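Local coordinates for conserved protein (Methanothermobacter thermautotrophicus, PDB 1I36) that is of unknown function but binds NADP and resembles 3-hydroxyacid dehydrogenases in structure, which suggests an oxidoreductase role, at residues A[76-87]-A[101-112]. The protein carries 1 engineered substitution. Residues are numbered along the deposited sequence; the frame is centred on the assembly and turned at random.
Sequences AGRHVRGIYVDI and LIEKGGFVDAAI. With NAP (NADP nicotinamide-adenine-dinucleotide phosphate), chain C.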
# COMPACT_ATOMS: atom_id res chain seq x y z
N ALA A 76 7.91 28.54 -28.33
CA ALA A 76 6.76 29.32 -27.88
C ALA A 76 7.18 30.47 -26.95
O ALA A 76 6.64 31.59 -27.04
CB ALA A 76 5.77 28.40 -27.19
N GLY A 77 8.20 30.24 -26.15
CA GLY A 77 8.66 31.24 -25.19
C GLY A 77 9.14 32.58 -25.73
O GLY A 77 9.28 33.54 -24.97
N ARG A 78 9.49 32.61 -27.01
CA ARG A 78 9.94 33.85 -27.64
C ARG A 78 8.73 34.73 -27.95
O ARG A 78 8.89 35.92 -28.24
CB ARG A 78 10.64 33.55 -28.98
CG ARG A 78 12.00 32.95 -28.85
CD ARG A 78 12.54 32.51 -30.20
NE ARG A 78 13.72 31.70 -29.95
CZ ARG A 78 13.91 30.47 -30.42
NH1 ARG A 78 13.01 29.89 -31.21
NH2 ARG A 78 14.97 29.80 -30.01
N HIS A 79 7.52 34.16 -27.90
CA HIS A 79 6.32 34.88 -28.23
C HIS A 79 5.17 34.96 -27.22
O HIS A 79 4.50 35.99 -27.10
CB HIS A 79 5.76 34.30 -29.54
CG HIS A 79 6.74 34.33 -30.68
ND1 HIS A 79 7.54 33.26 -31.01
CD2 HIS A 79 7.03 35.31 -31.57
CE1 HIS A 79 8.29 33.57 -32.05
NE2 HIS A 79 8.01 34.81 -32.41
N VAL A 80 4.88 33.85 -26.54
CA VAL A 80 3.76 33.80 -25.61
C VAL A 80 3.81 34.86 -24.52
O VAL A 80 4.82 35.00 -23.83
CB VAL A 80 3.64 32.39 -24.95
CG1 VAL A 80 2.56 32.38 -23.88
CG2 VAL A 80 3.32 31.35 -26.04
N ARG A 81 2.72 35.59 -24.36
CA ARG A 81 2.63 36.62 -23.33
C ARG A 81 1.45 36.31 -22.40
O ARG A 81 1.31 36.91 -21.33
CB ARG A 81 2.49 38.01 -23.96
CG ARG A 81 3.81 38.55 -24.51
CD ARG A 81 3.62 39.92 -25.12
NE ARG A 81 4.87 40.37 -25.71
CZ ARG A 81 5.81 41.05 -25.06
NH1 ARG A 81 5.65 41.37 -23.78
NH2 ARG A 81 6.95 41.33 -25.69
N GLY A 82 0.63 35.34 -22.80
CA GLY A 82 -0.49 34.91 -21.97
C GLY A 82 0.01 33.78 -21.07
O GLY A 82 1.14 33.83 -20.55
N ILE A 83 -0.82 32.76 -20.89
CA ILE A 83 -0.45 31.60 -20.08
C ILE A 83 -0.10 30.41 -20.97
O ILE A 83 -0.77 30.12 -21.96
CB ILE A 83 -1.60 31.23 -19.13
CG1 ILE A 83 -1.70 32.29 -18.05
CG2 ILE A 83 -1.35 29.90 -18.44
CD1 ILE A 83 -3.00 32.26 -17.39
N TYR A 84 1.00 29.77 -20.63
CA TYR A 84 1.49 28.59 -21.34
C TYR A 84 1.29 27.39 -20.37
O TYR A 84 1.81 27.38 -19.26
CB TYR A 84 2.98 28.77 -21.64
CG TYR A 84 3.55 27.65 -22.50
CD1 TYR A 84 4.13 26.52 -21.90
CD2 TYR A 84 3.56 27.75 -23.87
CE1 TYR A 84 4.74 25.53 -22.66
CE2 TYR A 84 4.15 26.77 -24.66
CZ TYR A 84 4.75 25.66 -24.04
OH TYR A 84 5.35 24.72 -24.81
N VAL A 85 0.44 26.47 -20.79
CA VAL A 85 0.07 25.30 -20.01
C VAL A 85 0.74 24.06 -20.56
O VAL A 85 0.45 23.62 -21.67
CB VAL A 85 -1.46 25.12 -20.04
CG1 VAL A 85 -1.89 24.02 -19.08
CG2 VAL A 85 -2.12 26.46 -19.64
N ASP A 86 1.69 23.53 -19.81
CA ASP A 86 2.40 22.34 -20.25
C ASP A 86 1.74 21.11 -19.61
O ASP A 86 1.73 20.95 -18.38
CB ASP A 86 3.89 22.43 -19.90
CG ASP A 86 4.70 21.30 -20.56
OD1 ASP A 86 4.41 20.12 -20.32
OD2 ASP A 86 5.62 21.59 -21.34
N ILE A 87 1.22 20.23 -20.46
CA ILE A 87 0.52 19.06 -19.97
C ILE A 87 1.26 17.77 -20.37
O ILE A 87 0.75 16.68 -20.21
CB ILE A 87 -0.96 19.08 -20.44
CG1 ILE A 87 -1.84 18.27 -19.51
CG2 ILE A 87 -1.08 18.61 -21.90
CD1 ILE A 87 -3.36 18.61 -19.68
N LEU A 101 11.85 28.85 -19.95
CA LEU A 101 11.82 29.15 -21.39
C LEU A 101 10.66 30.07 -21.80
O LEU A 101 10.67 30.66 -22.88
CB LEU A 101 11.75 27.84 -22.19
CG LEU A 101 13.08 27.08 -22.08
CD1 LEU A 101 12.97 25.69 -22.79
CD2 LEU A 101 14.20 27.92 -22.73
N ILE A 102 9.62 30.14 -20.98
CA ILE A 102 8.48 31.04 -21.27
C ILE A 102 8.89 32.36 -20.55
O ILE A 102 8.52 32.63 -19.42
CB ILE A 102 7.16 30.45 -20.67
CG1 ILE A 102 6.90 29.05 -21.29
CG2 ILE A 102 5.96 31.43 -20.87
CD1 ILE A 102 7.00 28.97 -22.83
N GLU A 103 9.75 33.13 -21.20
CA GLU A 103 10.30 34.37 -20.63
C GLU A 103 9.38 35.58 -20.47
O GLU A 103 9.60 36.42 -19.60
CB GLU A 103 11.55 34.77 -21.44
CG GLU A 103 12.62 33.69 -21.38
CD GLU A 103 13.71 33.83 -22.45
OE1 GLU A 103 13.60 34.70 -23.35
OE2 GLU A 103 14.67 33.01 -22.39
N LYS A 104 8.31 35.62 -21.25
CA LYS A 104 7.39 36.74 -21.22
C LYS A 104 5.97 36.36 -20.86
O LYS A 104 5.07 37.19 -20.97
CB LYS A 104 7.34 37.38 -22.60
CG LYS A 104 8.65 37.88 -23.11
CD LYS A 104 8.41 38.72 -24.36
CE LYS A 104 8.25 37.87 -25.61
NZ LYS A 104 9.59 37.67 -26.26
N GLY A 105 5.74 35.11 -20.46
CA GLY A 105 4.39 34.70 -20.14
C GLY A 105 4.30 33.99 -18.82
O GLY A 105 5.27 33.91 -18.10
N GLY A 106 3.10 33.56 -18.46
CA GLY A 106 2.94 32.83 -17.22
C GLY A 106 2.97 31.35 -17.59
O GLY A 106 2.50 30.96 -18.67
N PHE A 107 3.55 30.52 -16.73
CA PHE A 107 3.63 29.09 -17.03
C PHE A 107 2.79 28.33 -16.02
O PHE A 107 2.87 28.59 -14.83
CB PHE A 107 5.08 28.62 -16.92
CG PHE A 107 5.26 27.16 -17.26
CD1 PHE A 107 5.04 26.17 -16.31
CD2 PHE A 107 5.73 26.79 -18.50
CE1 PHE A 107 5.29 24.82 -16.61
CE2 PHE A 107 5.99 25.43 -18.81
CZ PHE A 107 5.77 24.46 -17.85
N VAL A 108 2.06 27.33 -16.50
CA VAL A 108 1.24 26.47 -15.64
C VAL A 108 1.61 25.01 -15.87
O VAL A 108 1.66 24.55 -17.02
CB VAL A 108 -0.27 26.65 -15.97
CG1 VAL A 108 -1.13 25.66 -15.11
CG2 VAL A 108 -0.70 28.11 -15.61
N ASP A 109 1.92 24.30 -14.79
CA ASP A 109 2.25 22.86 -14.87
C ASP A 109 0.89 22.16 -14.71
O ASP A 109 0.30 22.25 -13.64
CB ASP A 109 3.17 22.53 -13.69
CG ASP A 109 3.48 21.06 -13.56
OD1 ASP A 109 3.15 20.27 -14.48
OD2 ASP A 109 4.07 20.69 -12.53
N ALA A 110 0.33 21.58 -15.78
CA ALA A 110 -0.96 20.87 -15.64
C ALA A 110 -0.61 19.38 -15.67
O ALA A 110 0.26 18.98 -16.42
CB ALA A 110 -1.89 21.20 -16.82
N ALA A 111 -1.29 18.55 -14.88
CA ALA A 111 -1.02 17.11 -14.87
C ALA A 111 -2.36 16.37 -14.92
O ALA A 111 -3.24 16.60 -14.08
CB ALA A 111 -0.23 16.71 -13.60
N ILE A 112 -2.48 15.49 -15.91
CA ILE A 112 -3.68 14.69 -16.13
C ILE A 112 -3.64 13.56 -15.10
O ILE A 112 -2.68 12.80 -15.04
CB ILE A 112 -3.68 14.12 -17.57
CG1 ILE A 112 -3.91 15.29 -18.55
CG2 ILE A 112 -4.84 13.10 -17.74
CD1 ILE A 112 -3.81 14.90 -20.04
PA NAP C . -0.26 11.96 -29.44
O1A NAP C . 1.07 11.48 -29.13
O2A NAP C . -1.61 11.54 -29.13
O5B NAP C . -0.24 13.60 -29.77
C5B NAP C . 0.96 14.58 -29.74
C4B NAP C . 0.73 15.20 -31.03
O4B NAP C . 1.93 16.27 -30.90
C3B NAP C . 1.24 14.94 -32.13
O3B NAP C . -0.06 15.04 -32.53
C2B NAP C . 2.17 15.45 -33.16
O2B NAP C . 2.05 15.82 -34.36
C1B NAP C . 2.49 16.47 -32.25
N9A NAP C . 3.94 16.76 -32.23
C8A NAP C . 5.13 16.03 -32.16
N7A NAP C . 6.18 16.82 -32.25
C5A NAP C . 5.69 18.10 -32.38
C6A NAP C . 6.31 19.38 -32.52
N6A NAP C . 7.63 19.53 -32.56
N1A NAP C . 5.49 20.50 -32.62
C2A NAP C . 4.13 20.37 -32.60
N3A NAP C . 3.48 19.20 -32.47
C4A NAP C . 4.32 18.09 -32.36
O3 NAP C . -0.08 12.27 -27.81
PN NAP C . -1.15 12.53 -26.52
O1N NAP C . -1.66 11.20 -26.05
O2N NAP C . -2.10 13.51 -27.07
O5D NAP C . -0.44 13.25 -25.30
C5D NAP C . 0.13 14.58 -25.42
C4D NAP C . 0.94 14.86 -24.17
O4D NAP C . 0.24 14.72 -22.90
C3D NAP C . 2.19 13.96 -24.00
O3D NAP C . 3.39 14.64 -23.50
C2D NAP C . 1.78 12.88 -23.07
O2D NAP C . 2.85 12.30 -22.37
C1D NAP C . 0.76 13.61 -22.17
N1N NAP C . -0.26 12.73 -21.57
C2N NAP C . -1.12 11.98 -22.38
C3N NAP C . -2.08 11.16 -21.69
C7N NAP C . -3.04 10.34 -22.41
O7N NAP C . -3.87 9.64 -21.80
N7N NAP C . -3.06 10.29 -23.77
C4N NAP C . -2.11 11.17 -20.28
C5N NAP C . -1.26 11.90 -19.52
C6N NAP C . -0.34 12.68 -20.16
P2B NAP C . 2.41 14.60 -35.43
O1X NAP C . 1.32 13.57 -35.42
O2X NAP C . 2.47 15.37 -36.65
O3X NAP C . 3.64 13.99 -34.96
O HOH W 1 7.15 33.89 -23.22
O HOH W 2 11.87 35.36 -25.42
O HOH W 3 -0.06 15.24 -17.77
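Tyr84 and Ile102 meet at about a right angle, the methyl CD1 of Ile102 sitting over the centre of the phenol ring, 3.7 Å from its centroid, in a CH-pi contact. The same CD1 also rests against CA of Gly77. Tyr84 and Phe107 lie on one face of the sheet; the CG of Tyr84, opposite the backbone N (chi1 -174°), sets its ring beside the carbonyl carbon, where it meets Ile102. The two rings, 28° from parallel, are slid apart and barely overlap, CD1 of Tyr84 lying 3.8 Å from CD2 of Phe107. Phe107 in turn brings CZ to within 3.4 Å of CB of Asp86, whose carboxylate is held by the backbone N of Asn88. Were Tyr84 an alanine, CD1 of Ile102 would probably lose the ring it rests on, and a gap would probably open beside Phe107.

Strands 83-86 and 106-112 are parallel neighbours, the two strands of a beta-alpha-beta crossover through helix 92-101 in the Rossmann-type NADP domain. On the face of Ile83 and Val85, packing is close: CG2 of Ile83 lies 3.4 Å from CG2 of Val108, and Phe135 of helix 132-136 covers Val85, Val108 and Ala110.

The end of the contact far from the cofactor is open to solvent and held largely by polar contacts and water. Lys104, bent at chi3 and chi4, brings NZ to Arg78 O at 2.7 Å, from above the carbonyl plane, while its CD lies over one face of the Arg81 guanidinium, toward the rim, with the like charges 4.5 Å apart (NH2 to NZ). One water links Gly77 O, Val80 O and Lys104 N.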